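Local coordinates for protein hypothetical glycoside hydrolase (Parabacteroides distasonis, PDB 3TAW) that is of unknown function but is probably a glycoside hydrolase relative built on a five-bladed beta-propeller, at residues 142-147 / 159-164; 133-138 / 146-151; 280-285 / 301-306; 261-266 / 322-327. One frame throughout, in Å; residues are numbered along the deposited sequence.

Interaction 1: residues 142-147 / 159-164; sequences VPRLAV and FGPAFE. With EDO (1,2-ethanediol), chain K; EDO (1,2-ethanediol), chain L.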
loop_
_atom_site.group_PDB
_atom_site.type_symbol
_atom_site.label_atom_id
_atom_site.label_comp_id
_atom_site.label_asym_id
_atom_site.label_seq_id
_atom_site.Cartn_x
_atom_site.Cartn_y
_atom_site.Cartn_z
ATOM N N VAL A 142 -6.929 9.083 -15.422
ATOM C CA VAL A 142 -7.438 9.054 -14.051
ATOM C C VAL A 142 -6.908 7.796 -13.343
ATOM O O VAL A 142 -7.042 6.695 -13.896
ATOM C CB VAL A 142 -8.983 8.997 -14.014
ATOM C CG1 VAL A 142 -9.476 9.090 -12.573
ATOM C CG2 VAL A 142 -9.632 10.131 -14.877
ATOM N N PRO A 143 -6.299 7.954 -12.149
ATOM C CA PRO A 143 -5.967 6.779 -11.365
ATOM C C PRO A 143 -7.199 6.292 -10.620
ATOM O O PRO A 143 -7.951 7.094 -10.049
ATOM C CB PRO A 143 -4.889 7.283 -10.398
ATOM C CG PRO A 143 -5.219 8.728 -10.219
ATOM C CD PRO A 143 -5.882 9.194 -11.467
ATOM N N ARG A 144 -7.434 4.984 -10.654
ATOM C CA ARG A 144 -8.625 4.429 -10.030
ATOM C C ARG A 144 -8.264 3.260 -9.135
ATOM O O ARG A 144 -7.556 2.340 -9.547
ATOM C CB ARG A 144 -9.658 3.978 -11.046
ATOM C CG ARG A 144 -10.196 5.101 -11.961
ATOM C CD ARG A 144 -11.282 4.557 -12.868
ATOM N NE ARG A 144 -11.966 5.602 -13.627
ATOM C CZ ARG A 144 -11.558 6.101 -14.790
ATOM N NH1 ARG A 144 -10.443 5.675 -15.362
ATOM N NH2 ARG A 144 -12.270 7.065 -15.379
ATOM N N LEU A 145 -8.770 3.305 -7.913
ATOM C CA LEU A 145 -8.626 2.183 -6.997
ATOM C C LEU A 145 -9.483 1.028 -7.505
ATOM O O LEU A 145 -10.690 1.196 -7.719
ATOM C CB LEU A 145 -9.100 2.623 -5.609
ATOM C CG LEU A 145 -8.913 1.696 -4.437
ATOM C CD1 LEU A 145 -7.399 1.403 -4.165
ATOM C CD2 LEU A 145 -9.600 2.333 -3.226
ATOM N N ALA A 146 -8.888 -0.148 -7.644
ATOM C CA ALA A 146 -9.595 -1.305 -8.174
ATOM C C ALA A 146 -9.294 -2.545 -7.337
ATOM O O ALA A 146 -8.362 -2.562 -6.526
ATOM C CB ALA A 146 -9.226 -1.518 -9.676
ATOM N N VAL A 147 -10.104 -3.573 -7.538
ATOM C CA VAL A 147 -10.063 -4.788 -6.740
ATOM C C VAL A 147 -9.858 -6.031 -7.600
ATOM O O VAL A 147 -10.472 -6.173 -8.665
ATOM C CB VAL A 147 -11.387 -4.973 -5.960
ATOM C CG1 VAL A 147 -11.304 -6.189 -5.015
ATOM C CG2 VAL A 147 -11.745 -3.683 -5.156
ATOM N N PHE A 159 -12.160 -7.268 -10.791
ATOM C CA PHE A 159 -13.552 -6.810 -10.653
ATOM C C PHE A 159 -13.768 -5.341 -10.996
ATOM O O PHE A 159 -14.914 -4.860 -11.018
ATOM C CB PHE A 159 -14.046 -7.103 -9.236
ATOM C CG PHE A 159 -14.190 -8.564 -8.948
ATOM C CD1 PHE A 159 -15.354 -9.231 -9.294
ATOM C CD2 PHE A 159 -13.161 -9.278 -8.346
ATOM C CE1 PHE A 159 -15.493 -10.595 -9.052
ATOM C CE2 PHE A 159 -13.299 -10.643 -8.083
ATOM C CZ PHE A 159 -14.471 -11.300 -8.442
ATOM N N GLY A 160 -12.692 -4.645 -11.309
ATOM C CA GLY A 160 -12.757 -3.239 -11.667
ATOM C C GLY A 160 -12.721 -2.294 -10.484
ATOM O O GLY A 160 -12.476 -2.715 -9.343
ATOM N N PRO A 161 -12.983 -1.009 -10.744
ATOM C CA PRO A 161 -12.858 0.022 -9.718
ATOM C C PRO A 161 -13.715 -0.224 -8.489
ATOM O O PRO A 161 -14.880 -0.641 -8.603
ATOM C CB PRO A 161 -13.321 1.296 -10.450
ATOM C CG PRO A 161 -12.995 1.016 -11.902
ATOM C CD PRO A 161 -13.282 -0.437 -12.073
ATOM N N ALA A 162 -13.135 0.025 -7.315
ATOM C CA ALA A 162 -13.808 -0.205 -6.041
ATOM C C ALA A 162 -15.068 0.653 -5.885
ATOM O O ALA A 162 -16.021 0.237 -5.211
ATOM C CB ALA A 162 -12.854 0.069 -4.899
ATOM N N PHE A 163 -15.058 1.840 -6.496
ATOM C CA PHE A 163 -16.183 2.792 -6.353
ATOM C C PHE A 163 -16.988 2.968 -7.652
ATOM O O PHE A 163 -17.660 4.005 -7.855
ATOM C CB PHE A 163 -15.669 4.160 -5.874
ATOM C CG PHE A 163 -14.736 4.098 -4.678
ATOM C CD1 PHE A 163 -14.984 3.251 -3.607
ATOM C CD2 PHE A 163 -13.628 4.926 -4.603
ATOM C CE1 PHE A 163 -14.131 3.220 -2.509
ATOM C CE2 PHE A 163 -12.758 4.882 -3.501
ATOM C CZ PHE A 163 -13.008 4.038 -2.468
ATOM N N GLU A 164 -16.941 1.959 -8.522
ATOM C CA GLU A 164 -17.657 2.020 -9.806
ATOM C C GLU A 164 -19.149 2.222 -9.577
ATOM O O GLU A 164 -19.776 3.072 -10.220
ATOM C CB GLU A 164 -17.419 0.740 -10.626
ATOM C CG GLU A 164 -18.001 0.784 -12.063
ATOM C CD GLU A 164 -17.276 1.742 -12.998
ATOM O OE1 GLU A 164 -16.102 2.098 -12.740
ATOM O OE2 GLU A 164 -17.867 2.120 -14.043
HETATM C C1 EDO K . -12.994 5.649 -8.475
HETATM O O1 EDO K . -11.729 6.126 -8.891
HETATM C C2 EDO K . -13.202 4.134 -8.619
HETATM O O2 EDO K . -12.671 3.312 -7.579
HETATM C C1 EDO L . -14.370 3.476 -15.863
HETATM O O1 EDO L . -14.313 2.519 -14.795
HETATM C C2 EDO L . -15.463 4.507 -15.613
HETATM O O2 EDO L . -16.759 3.907 -15.591
HETATM O O HOH W 1 -9.847 -4.867 -11.035
#
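The Phe163 ring carries Ala162 CB over one face, offset toward the rim, while Leu145 CD2 approaches obliquely, 3.9 Å from Phe163 CZ. At the edge of the Phe159 ring, near its plane, lies the carbonyl oxygen of Val147. The Arg144 guanidinium has Val142 CB on one face and C1 of a 1,2-ethanediol on the other; its NE and NH2 are held by Lys172 O and Asp173, leaving the methylene CD to lie alongside Pro161 CG at 4.1 Å.

Strands 143-150 and 157-161 form a hairpin in a four-stranded antiparallel blade. Phe159 N bonds Val147 O at 2.9 Å, and Val147 N reaches Gly160 O from above the carbonyl plane. Where the second strand turns off at Pro161, Ala162 N still donates to Leu145 O, 2.7 Å away. O2 of a second 1,2-ethanediol also donates to Leu145 O, at 2.9 Å, and accepts the N-H of Phe163. Water 1 links Val147 O to Gly160 N, whose phi of 86° suits glycine, since a CB would crowd the preceding carbonyl oxygen.

Each accepting a second bond, Val147 O (water) and Leu145 O (ethanediol, probably from crystallisation) suggest that solvent can complete pairing where this outermost strand turns irregular.

Interaction 2: residues 133-138 / 146-151; sequences LLYTQW and AVATSK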
loop_
_atom_site.group_PDB
_atom_site.type_symbol
_atom_site.label_atom_id
_atom_site.label_comp_id
_atom_site.label_asym_id
_atom_site.label_seq_id
_atom_site.Cartn_x
_atom_site.Cartn_y
_atom_site.Cartn_z
ATOM N N LEU A 133 -6.724 -7.963 -3.459
ATOM C CA LEU A 133 -5.735 -7.028 -3.952
ATOM C C LEU A 133 -6.420 -5.725 -4.303
ATOM O O LEU A 133 -7.360 -5.706 -5.112
ATOM C CB LEU A 133 -5.067 -7.635 -5.198
ATOM C CG LEU A 133 -4.101 -6.776 -6.001
ATOM C CD1 LEU A 133 -2.899 -6.316 -5.160
ATOM C CD2 LEU A 133 -3.637 -7.555 -7.268
ATOM N N LEU A 134 -5.967 -4.646 -3.644
ATOM C CA LEU A 134 -6.413 -3.288 -3.905
ATOM C C LEU A 134 -5.242 -2.577 -4.525
ATOM O O LEU A 134 -4.142 -2.582 -3.963
ATOM C CB LEU A 134 -6.811 -2.577 -2.613
ATOM C CG LEU A 134 -8.264 -2.760 -2.136
ATOM C CD1 LEU A 134 -9.256 -1.908 -2.977
ATOM C CD2 LEU A 134 -8.677 -4.211 -2.081
ATOM N N TYR A 135 -5.465 -1.977 -5.702
ATOM C CA TYR A 135 -4.384 -1.397 -6.496
ATOM C C TYR A 135 -4.907 -0.244 -7.334
ATOM O O TYR A 135 -6.117 -0.019 -7.407
ATOM C CB TYR A 135 -3.757 -2.466 -7.414
ATOM C CG TYR A 135 -4.685 -2.966 -8.511
ATOM C CD1 TYR A 135 -5.651 -3.926 -8.255
ATOM C CD2 TYR A 135 -4.566 -2.495 -9.820
ATOM C CE1 TYR A 135 -6.513 -4.382 -9.259
ATOM C CE2 TYR A 135 -5.399 -2.958 -10.835
ATOM C CZ TYR A 135 -6.364 -3.896 -10.550
ATOM O OH TYR A 135 -7.154 -4.365 -11.554
ATOM N N THR A 136 -3.987 0.504 -7.931
ATOM C CA THR A 136 -4.348 1.635 -8.767
ATOM C C THR A 136 -4.278 1.255 -10.237
ATOM O O THR A 136 -3.265 0.725 -10.699
ATOM C CB THR A 136 -3.367 2.797 -8.584
ATOM O OG1 THR A 136 -3.191 3.064 -7.194
ATOM C CG2 THR A 136 -3.872 4.069 -9.338
ATOM N N GLN A 137 -5.353 1.518 -10.956
ATOM C CA GLN A 137 -5.376 1.404 -12.423
ATOM C C GLN A 137 -4.924 2.740 -12.974
ATOM O O GLN A 137 -5.453 3.786 -12.558
ATOM C CB GLN A 137 -6.790 1.109 -12.913
ATOM C CG GLN A 137 -7.433 -0.130 -12.294
ATOM C CD GLN A 137 -8.801 -0.377 -12.868
ATOM O OE1 GLN A 137 -9.683 0.502 -12.793
ATOM N NE2 GLN A 137 -9.010 -1.566 -13.444
ATOM N N TRP A 138 -3.957 2.740 -13.886
ATOM C CA TRP A 138 -3.473 4.005 -14.461
ATOM C C TRP A 138 -3.489 3.946 -15.963
ATOM O O TRP A 138 -2.834 3.101 -16.575
ATOM C CB TRP A 138 -2.081 4.315 -13.960
ATOM C CG TRP A 138 -1.426 5.624 -14.367
ATOM C CD1 TRP A 138 -0.114 5.789 -14.704
ATOM C CD2 TRP A 138 -2.009 6.950 -14.399
ATOM N NE1 TRP A 138 0.151 7.091 -14.947
ATOM C CE2 TRP A 138 -0.985 7.835 -14.760
ATOM C CE3 TRP A 138 -3.285 7.463 -14.142
ATOM C CZ2 TRP A 138 -1.197 9.214 -14.903
ATOM C CZ3 TRP A 138 -3.493 8.826 -14.255
ATOM C CH2 TRP A 138 -2.454 9.684 -14.647
ATOM N N ALA A 146 -8.888 -0.148 -7.644
ATOM C CA ALA A 146 -9.595 -1.305 -8.174
ATOM C C ALA A 146 -9.294 -2.545 -7.337
ATOM O O ALA A 146 -8.362 -2.562 -6.526
ATOM C CB ALA A 146 -9.226 -1.518 -9.676
ATOM N N VAL A 147 -10.104 -3.573 -7.538
ATOM C CA VAL A 147 -10.063 -4.788 -6.740
ATOM C C VAL A 147 -9.858 -6.031 -7.600
ATOM O O VAL A 147 -10.472 -6.173 -8.665
ATOM C CB VAL A 147 -11.387 -4.973 -5.960
ATOM C CG1 VAL A 147 -11.304 -6.189 -5.015
ATOM C CG2 VAL A 147 -11.745 -3.683 -5.156
ATOM N N ALA A 148 -9.009 -6.939 -7.132
ATOM C CA ALA A 148 -8.893 -8.249 -7.739
ATOM C C ALA A 148 -8.773 -9.280 -6.638
ATOM O O ALA A 148 -8.321 -8.963 -5.517
ATOM C CB ALA A 148 -7.677 -8.295 -8.743
ATOM N N THR A 149 -9.235 -10.500 -6.916
ATOM C CA THR A 149 -9.127 -11.585 -5.958
ATOM C C THR A 149 -8.506 -12.862 -6.554
ATOM O O THR A 149 -8.549 -13.086 -7.774
ATOM C CB THR A 149 -10.476 -11.936 -5.281
ATOM O OG1 THR A 149 -11.336 -12.605 -6.213
ATOM C CG2 THR A 149 -11.187 -10.667 -4.742
ATOM N N SER A 150 -7.928 -13.677 -5.679
ATOM C CA SER A 150 -7.335 -14.962 -6.068
ATOM C C SER A 150 -7.203 -15.852 -4.847
ATOM O O SER A 150 -7.256 -15.372 -3.718
ATOM C CB SER A 150 -5.945 -14.785 -6.695
ATOM O OG SER A 150 -5.002 -14.355 -5.731
ATOM N N LYS A 151 -7.025 -17.143 -5.086
ATOM C CA LYS A 151 -6.729 -18.094 -4.013
ATOM C C LYS A 151 -5.232 -18.401 -3.930
ATOM O O LYS A 151 -4.769 -18.930 -2.920
ATOM C CB LYS A 151 -7.499 -19.386 -4.235
ATOM C CG LYS A 151 -8.981 -19.218 -4.195
ATOM C CD LYS A 151 -9.417 -18.860 -2.794
ATOM C CE LYS A 151 -10.887 -19.093 -2.558
ATOM N NZ LYS A 151 -11.140 -19.116 -1.083
HETATM O O HOH W 1 -9.847 -4.867 -11.035
#
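The hairpin of strands 131-138 and 143-150 forms the middle of a four-stranded antiparallel blade, where Leu133 faces Ala148, Leu134 faces Val147 and Tyr135 faces Ala146. Two hydrogen-bonded pairs flank a non-hydrogen-bonded one. Leu133 and Ala148 exchange N-H to O bonds, Leu133 N to Ala148 O being 2.8 Å, and Tyr135 and Ala146 do the same, with Ala146 N to Tyr135 O also 2.8 Å. In between, the CA-H of Val147 points at Leu133 O and that of Leu134 at Ala146 O.

The strand axes run 143° apart, antiparallel with the marked twist of a propeller blade, and the side chains divide between its two surfaces. On one, Leu134 and Val147 lie side by side, CD1 of the leucine 3.8 Å from CG2 of the valine. On the other are Leu133, Tyr135, Ala146 and Ala148. The Tyr135 ring, its CG placed between the backbone N and carbonyl carbon (chi1 67°), swings across the neighbouring strand and takes Ala146 CB over one face in a CH-pi contact, 4.2 Å from methyl to ring centroid. Ala146 CB also lies 3.4 Å from Gln137 CD, so the methyl sits in the corner formed by the ring and the amide.

The polar ends of both residues lead to the helix 110-113: Tyr135 OH and Gln137 NE2 share Glu113, and Gln137 OE1 accepts from Asn112. Tyr135 OH also receives a bond, 2.8 Å long, from the oxygen of water 1, the water that also serves Val147 O.

Interaction 3: residues 280-285 / 301-306; sequences SYCAGQ and DKPFLQ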
loop_
_atom_site.group_PDB
_atom_site.type_symbol
_atom_site.label_atom_id
_atom_site.label_comp_id
_atom_site.label_asym_id
_atom_site.label_seq_id
_atom_site.Cartn_x
_atom_site.Cartn_y
_atom_site.Cartn_z
ATOM N N SER A 280 9.796 15.059 1.571
ATOM C CA SER A 280 10.056 13.632 1.807
ATOM C C SER A 280 8.815 12.953 2.350
ATOM O O SER A 280 7.978 13.601 2.989
ATOM C CB SER A 280 11.250 13.427 2.744
ATOM O OG SER A 280 10.977 13.829 4.083
ATOM N N TYR A 281 8.708 11.647 2.100
ATOM C CA TYR A 281 7.656 10.824 2.700
ATOM C C TYR A 281 8.237 10.025 3.865
ATOM O O TYR A 281 9.128 9.167 3.669
ATOM C CB TYR A 281 7.066 9.859 1.678
ATOM C CG TYR A 281 6.190 10.413 0.569
ATOM C CD1 TYR A 281 6.705 11.241 -0.420
ATOM C CD2 TYR A 281 4.866 10.007 0.446
ATOM C CE1 TYR A 281 5.910 11.703 -1.473
ATOM C CE2 TYR A 281 4.068 10.455 -0.590
ATOM C CZ TYR A 281 4.591 11.280 -1.561
ATOM O OH TYR A 281 3.802 11.697 -2.595
ATOM N N CYS A 282 7.728 10.293 5.067
ATOM C CA CYS A 282 8.100 9.579 6.283
ATOM C C CYS A 282 6.833 8.935 6.811
ATOM O O CYS A 282 5.764 9.493 6.659
ATOM C CB CYS A 282 8.649 10.541 7.323
ATOM S SG CYS A 282 10.079 11.512 6.763
ATOM N N ALA A 283 6.963 7.779 7.452
ATOM C CA ALA A 283 5.795 7.002 7.801
ATOM C C ALA A 283 5.282 7.305 9.205
ATOM O O ALA A 283 6.054 7.373 10.140
ATOM C CB ALA A 283 6.117 5.482 7.640
ATOM N N GLY A 284 3.963 7.436 9.324
ATOM C CA GLY A 284 3.287 7.683 10.600
ATOM C C GLY A 284 2.278 6.595 10.938
ATOM O O GLY A 284 2.128 5.610 10.218
ATOM N N GLN A 285 1.598 6.765 12.067
ATOM C CA GLN A 285 0.534 5.846 12.469
ATOM C C GLN A 285 -0.608 6.584 13.109
ATOM O O GLN A 285 -0.408 7.561 13.817
ATOM C CB GLN A 285 1.045 4.744 13.423
ATOM C CG GLN A 285 2.163 3.906 12.788
ATOM C CD GLN A 285 2.585 2.732 13.610
ATOM O OE1 GLN A 285 1.827 2.234 14.460
ATOM N NE2 GLN A 285 3.791 2.232 13.328
ATOM N N ASP A 301 3.090 12.029 16.618
ATOM C CA ASP A 301 3.598 13.384 16.353
ATOM C C ASP A 301 4.788 13.387 15.397
ATOM O O ASP A 301 5.028 14.371 14.700
ATOM C CB ASP A 301 4.130 14.021 17.643
ATOM C CG ASP A 301 3.063 14.408 18.631
ATOM O OD1 ASP A 301 1.904 14.676 18.267
ATOM O OD2 ASP A 301 3.447 14.513 19.819
ATOM N N LYS A 302 5.577 12.311 15.438
ATOM C CA LYS A 302 6.785 12.180 14.625
ATOM C C LYS A 302 6.756 10.824 13.922
ATOM O O LYS A 302 6.153 9.870 14.429
ATOM C CB LYS A 302 8.027 12.248 15.502
ATOM C CG LYS A 302 8.218 13.589 16.207
ATOM C CD LYS A 302 9.477 13.605 17.031
ATOM C CE LYS A 302 9.446 14.767 17.996
ATOM N NZ LYS A 302 10.750 14.948 18.698
ATOM N N PRO A 303 7.408 10.732 12.759
ATOM C CA PRO A 303 7.364 9.479 12.002
ATOM C C PRO A 303 8.097 8.345 12.720
ATOM O O PRO A 303 9.042 8.601 13.470
ATOM C CB PRO A 303 8.066 9.833 10.689
ATOM C CG PRO A 303 8.913 11.014 10.992
ATOM C CD PRO A 303 8.231 11.754 12.096
ATOM N N PHE A 304 7.647 7.116 12.506
ATOM C CA PHE A 304 8.281 5.941 13.114
ATOM C C PHE A 304 9.323 5.373 12.149
ATOM O O PHE A 304 10.096 4.523 12.534
ATOM C CB PHE A 304 7.283 4.865 13.512
ATOM C CG PHE A 304 6.700 4.106 12.365
ATOM C CD1 PHE A 304 5.618 4.596 11.673
ATOM C CD2 PHE A 304 7.215 2.883 11.990
ATOM C CE1 PHE A 304 5.088 3.903 10.604
ATOM C CE2 PHE A 304 6.678 2.168 10.938
ATOM C CZ PHE A 304 5.603 2.681 10.241
ATOM N N LEU A 305 9.335 5.865 10.917
ATOM C CA LEU A 305 10.321 5.461 9.904
ATOM C C LEU A 305 10.568 6.664 9.000
ATOM O O LEU A 305 9.620 7.314 8.594
ATOM C CB LEU A 305 9.785 4.300 9.080
ATOM C CG LEU A 305 10.762 3.509 8.194
ATOM C CD1 LEU A 305 11.688 2.632 9.049
ATOM C CD2 LEU A 305 9.975 2.637 7.192
ATOM N N GLN A 306 11.831 6.955 8.690
ATOM C CA GLN A 306 12.169 8.081 7.814
ATOM C C GLN A 306 13.330 7.692 6.900
ATOM O O GLN A 306 14.084 6.772 7.227
ATOM C CB GLN A 306 12.536 9.333 8.641
ATOM C CG GLN A 306 13.840 9.219 9.419
ATOM C CD GLN A 306 14.260 10.533 10.088
ATOM O OE1 GLN A 306 14.375 10.585 11.302
ATOM N NE2 GLN A 306 14.477 11.581 9.308
#
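Gln285 sets the nitrogen end of its amide over the Phe304 ring, with NE2 3.3 Å above the ring plane and over its centre. The amide stands almost upright on the aromatic face, the two planes 84° apart, and NE2 donates to Leu14 O, which helps fix the direction of the group. Leu305 CB covers the opposite face of the ring, offset toward the rim, and the Gly284 carbonyl oxygen meets its edge at CE1.

Strand 281-288 belongs to a blade of the beta-propeller, between strands 257-265 and 296-299. Beyond strand 296-299 the chain continues beside strand 281-288 without regular structure, and a single antiparallel bridge, Ala283 with Leu305, ties residues 301-306 to it. Ala283 N donates to Leu305 O at 2.9 Å, while the carbonyl of the same alanine receives Phe304 N, also at 2.9 Å. Both backbone polar groups of Ala283 are thus used by the loop.

Its methyl group is taken up as well. Phe304 CG sits between its backbone N and carbonyl carbon (chi1 73°), a rotamer that turns the ring back over the strand and brings CE1 to 3.5 Å from Ala283 CB. Leu305 CB lies 4.1 Å from Ala283 CB, and the leucine goes on to pack on Val322 and Val324 of strand 322-330. Toward the start of the strand, Cys282 faces the loop: its SG rests 3.8 Å from Gln306 CB, and its CB presses on Pro303 CB at 3.5 Å, closer than usual for two carbons.

Interaction 4: residues 261-266 / 322-327; sequences LYNGKN and VFVEGL. With EDO (1,2-ethanediol), chain I.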
loop_
_atom_site.group_PDB
_atom_site.type_symbol
_atom_site.label_atom_id
_atom_site.label_comp_id
_atom_site.label_asym_id
_atom_site.label_seq_id
_atom_site.Cartn_x
_atom_site.Cartn_y
_atom_site.Cartn_z
ATOM N N LEU A 261 -1.042 2.332 9.586
ATOM C CA LEU A 261 0.228 2.852 9.130
ATOM C C LEU A 261 -0.020 3.644 7.845
ATOM O O LEU A 261 -0.741 3.202 6.949
ATOM C CB LEU A 261 1.232 1.722 8.876
ATOM C CG LEU A 261 2.036 1.180 10.062
ATOM C CD1 LEU A 261 1.143 0.627 11.193
ATOM C CD2 LEU A 261 3.046 0.096 9.654
ATOM N N TYR A 262 0.573 4.828 7.770
ATOM C CA TYR A 262 0.371 5.701 6.609
ATOM C C TYR A 262 1.640 6.486 6.320
ATOM O O TYR A 262 2.592 6.479 7.112
ATOM C CB TYR A 262 -0.859 6.590 6.833
ATOM C CG TYR A 262 -0.672 7.712 7.826
ATOM C CD1 TYR A 262 -0.894 7.512 9.194
ATOM C CD2 TYR A 262 -0.284 8.988 7.413
ATOM C CE1 TYR A 262 -0.728 8.521 10.090
ATOM C CE2 TYR A 262 -0.122 10.019 8.321
ATOM C CZ TYR A 262 -0.346 9.781 9.664
ATOM O OH TYR A 262 -0.191 10.779 10.580
ATOM N N ASN A 263 1.638 7.136 5.169
ATOM C CA ASN A 263 2.765 7.850 4.619
ATOM C C ASN A 263 2.483 9.345 4.557
ATOM O O ASN A 263 1.508 9.772 3.937
ATOM C CB ASN A 263 3.023 7.293 3.232
ATOM C CG ASN A 263 3.369 5.809 3.284
ATOM O OD1 ASN A 263 4.438 5.452 3.784
ATOM N ND2 ASN A 263 2.456 4.938 2.814
ATOM N N GLY A 264 3.314 10.110 5.237
ATOM C CA GLY A 264 3.176 11.565 5.297
ATOM C C GLY A 264 4.158 12.237 4.389
ATOM O O GLY A 264 5.345 11.931 4.453
ATOM N N LYS A 265 3.694 13.167 3.561
ATOM C CA LYS A 265 4.607 13.974 2.768
ATOM C C LYS A 265 4.797 15.326 3.470
ATOM O O LYS A 265 3.817 15.985 3.814
ATOM C CB LYS A 265 4.073 14.202 1.365
ATOM C CG LYS A 265 5.034 15.044 0.501
ATOM C CD LYS A 265 4.563 15.171 -0.950
ATOM C CE LYS A 265 5.411 16.163 -1.729
ATOM N NZ LYS A 265 4.937 16.286 -3.173
ATOM N N ASN A 266 6.054 15.732 3.638
ATOM C CA ASN A 266 6.407 16.967 4.353
ATOM C C ASN A 266 6.338 18.209 3.468
ATOM O O ASN A 266 6.991 18.311 2.438
ATOM C CB ASN A 266 7.802 16.808 4.972
ATOM C CG ASN A 266 8.096 17.795 6.092
ATOM O OD1 ASN A 266 7.196 18.281 6.779
ATOM N ND2 ASN A 266 9.385 18.067 6.304
ATOM N N VAL A 322 10.158 6.526 2.419
ATOM C CA VAL A 322 10.091 5.188 2.993
ATOM C C VAL A 322 8.603 4.884 3.006
ATOM O O VAL A 322 7.890 5.135 3.997
ATOM C CB VAL A 322 10.794 5.067 4.378
ATOM C CG1 VAL A 322 12.292 5.156 4.200
ATOM C CG2 VAL A 322 10.307 6.107 5.410
ATOM N N PHE A 323 8.131 4.342 1.872
ATOM C CA PHE A 323 6.712 4.281 1.566
ATOM C C PHE A 323 6.155 2.929 2.010
ATOM O O PHE A 323 6.300 1.910 1.321
ATOM C CB PHE A 323 6.475 4.520 0.068
ATOM C CG PHE A 323 5.050 4.856 -0.263
ATOM C CD1 PHE A 323 4.562 6.152 -0.104
ATOM C CD2 PHE A 323 4.180 3.854 -0.678
ATOM C CE1 PHE A 323 3.237 6.448 -0.397
ATOM C CE2 PHE A 323 2.852 4.141 -0.972
ATOM C CZ PHE A 323 2.382 5.422 -0.836
ATOM N N VAL A 324 5.564 2.925 3.200
ATOM C CA VAL A 324 5.140 1.696 3.849
ATOM C C VAL A 324 3.903 1.150 3.189
ATOM O O VAL A 324 2.961 1.876 2.946
ATOM C CB VAL A 324 4.979 1.869 5.377
ATOM C CG1 VAL A 324 6.359 2.180 6.000
ATOM C CG2 VAL A 324 3.929 2.926 5.708
ATOM N N GLU A 325 3.912 -0.151 2.879
ATOM C CA GLU A 325 2.826 -0.697 2.048
ATOM C C GLU A 325 2.522 -2.180 2.204
ATOM O O GLU A 325 1.429 -2.619 1.830
ATOM C CB GLU A 325 3.140 -0.364 0.579
ATOM C CG GLU A 325 2.015 -0.671 -0.417
ATOM C CD GLU A 325 2.247 -0.032 -1.796
ATOM O OE1 GLU A 325 2.995 0.961 -1.881
ATOM O OE2 GLU A 325 1.690 -0.538 -2.817
ATOM N N GLY A 326 3.494 -2.960 2.698
ATOM C CA GLY A 326 3.334 -4.391 2.966
ATOM C C GLY A 326 3.717 -4.690 4.417
ATOM O O GLY A 326 4.687 -4.155 4.932
ATOM N N LEU A 327 2.949 -5.539 5.087
ATOM C CA LEU A 327 3.175 -5.836 6.502
ATOM C C LEU A 327 2.672 -7.234 6.814
ATOM O O LEU A 327 1.503 -7.535 6.541
ATOM C CB LEU A 327 2.475 -4.798 7.378
ATOM C CG LEU A 327 2.611 -4.988 8.888
ATOM C CD1 LEU A 327 4.105 -4.978 9.340
ATOM C CD2 LEU A 327 1.787 -3.903 9.636
HETATM C C1 EDO I . -1.191 -9.208 4.697
HETATM O O1 EDO I . -1.900 -10.464 4.665
HETATM C C2 EDO I . -1.797 -8.240 5.728
HETATM O O2 EDO I . -1.045 -7.008 5.870
HETATM O O HOH W 2 6.246 7.500 4.187
#
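Asn263 carries the tight part of this contact, laying its amide flat on the Phe323 ring and gripping both the N-H and the carbonyl of Val324. Amide and ring planes are 13° apart, with ND2 3.5 Å above the ring and over its centre. CG lies anti to the carbonyl carbon (chi1 -61°), which carries the amide across to the other strand. There OD1 accepts from Val324 N at 2.8 Å, and ND2 donates to Val324 O at 3.1 Å, in the plane of both groups, along a nearly straight line. Val324 CG2 closes in beside OD1, 3.2 Å away.

The two strands belong to different sheets of the propeller. Their axes come no closer than 6.5 Å and no bond joins main chain to main chain, so the Asn263 side chain makes both direct hydrogen bonds. Farther along, the packing is looser and wholly apolar: Leu261 CD2 touches Leu327 CD2 at 4.2 Å, the two side chains crossing at about a right angle, and beyond them Leu327 O takes a hydroxyl of a 1,2-ethanediol. Toward Val322 a water bridges the segments, donating to Asn263 OD1 and to Val322 O.

With OD1 accepting two bonds and ND2 adding a weak one to Glu246 O, the buried amide is satisfied on both atoms, and its orientation is fixed by opposite hydrogen-bonding needs: it stands in for a backbone partner between two blades.

Interactions 1 and 2 are successive hairpins of one blade: they share Ala146, Val147 and water 1, and Arg144 O probably bonds Gln137 N between them. Interactions 3 and 4 lie 7 Å apart between centres, on neighbouring strands 281-288 and 257-265 of another sheet. About 28 Å separates the centres of interactions 1 and 3, on opposite sides of the chain's centre. Interaction 4 is the most central, 8 Å from it, and joins separate sheets through a side-chain amide. Interaction 2, likewise wholly buried, uses regular strand pairing. Interactions 1 and 3, both 15 Å out, attach an outermost strand (three backbone bonds, plus ordered solvent) and a loop (two), against four in interaction 2 and none in 4.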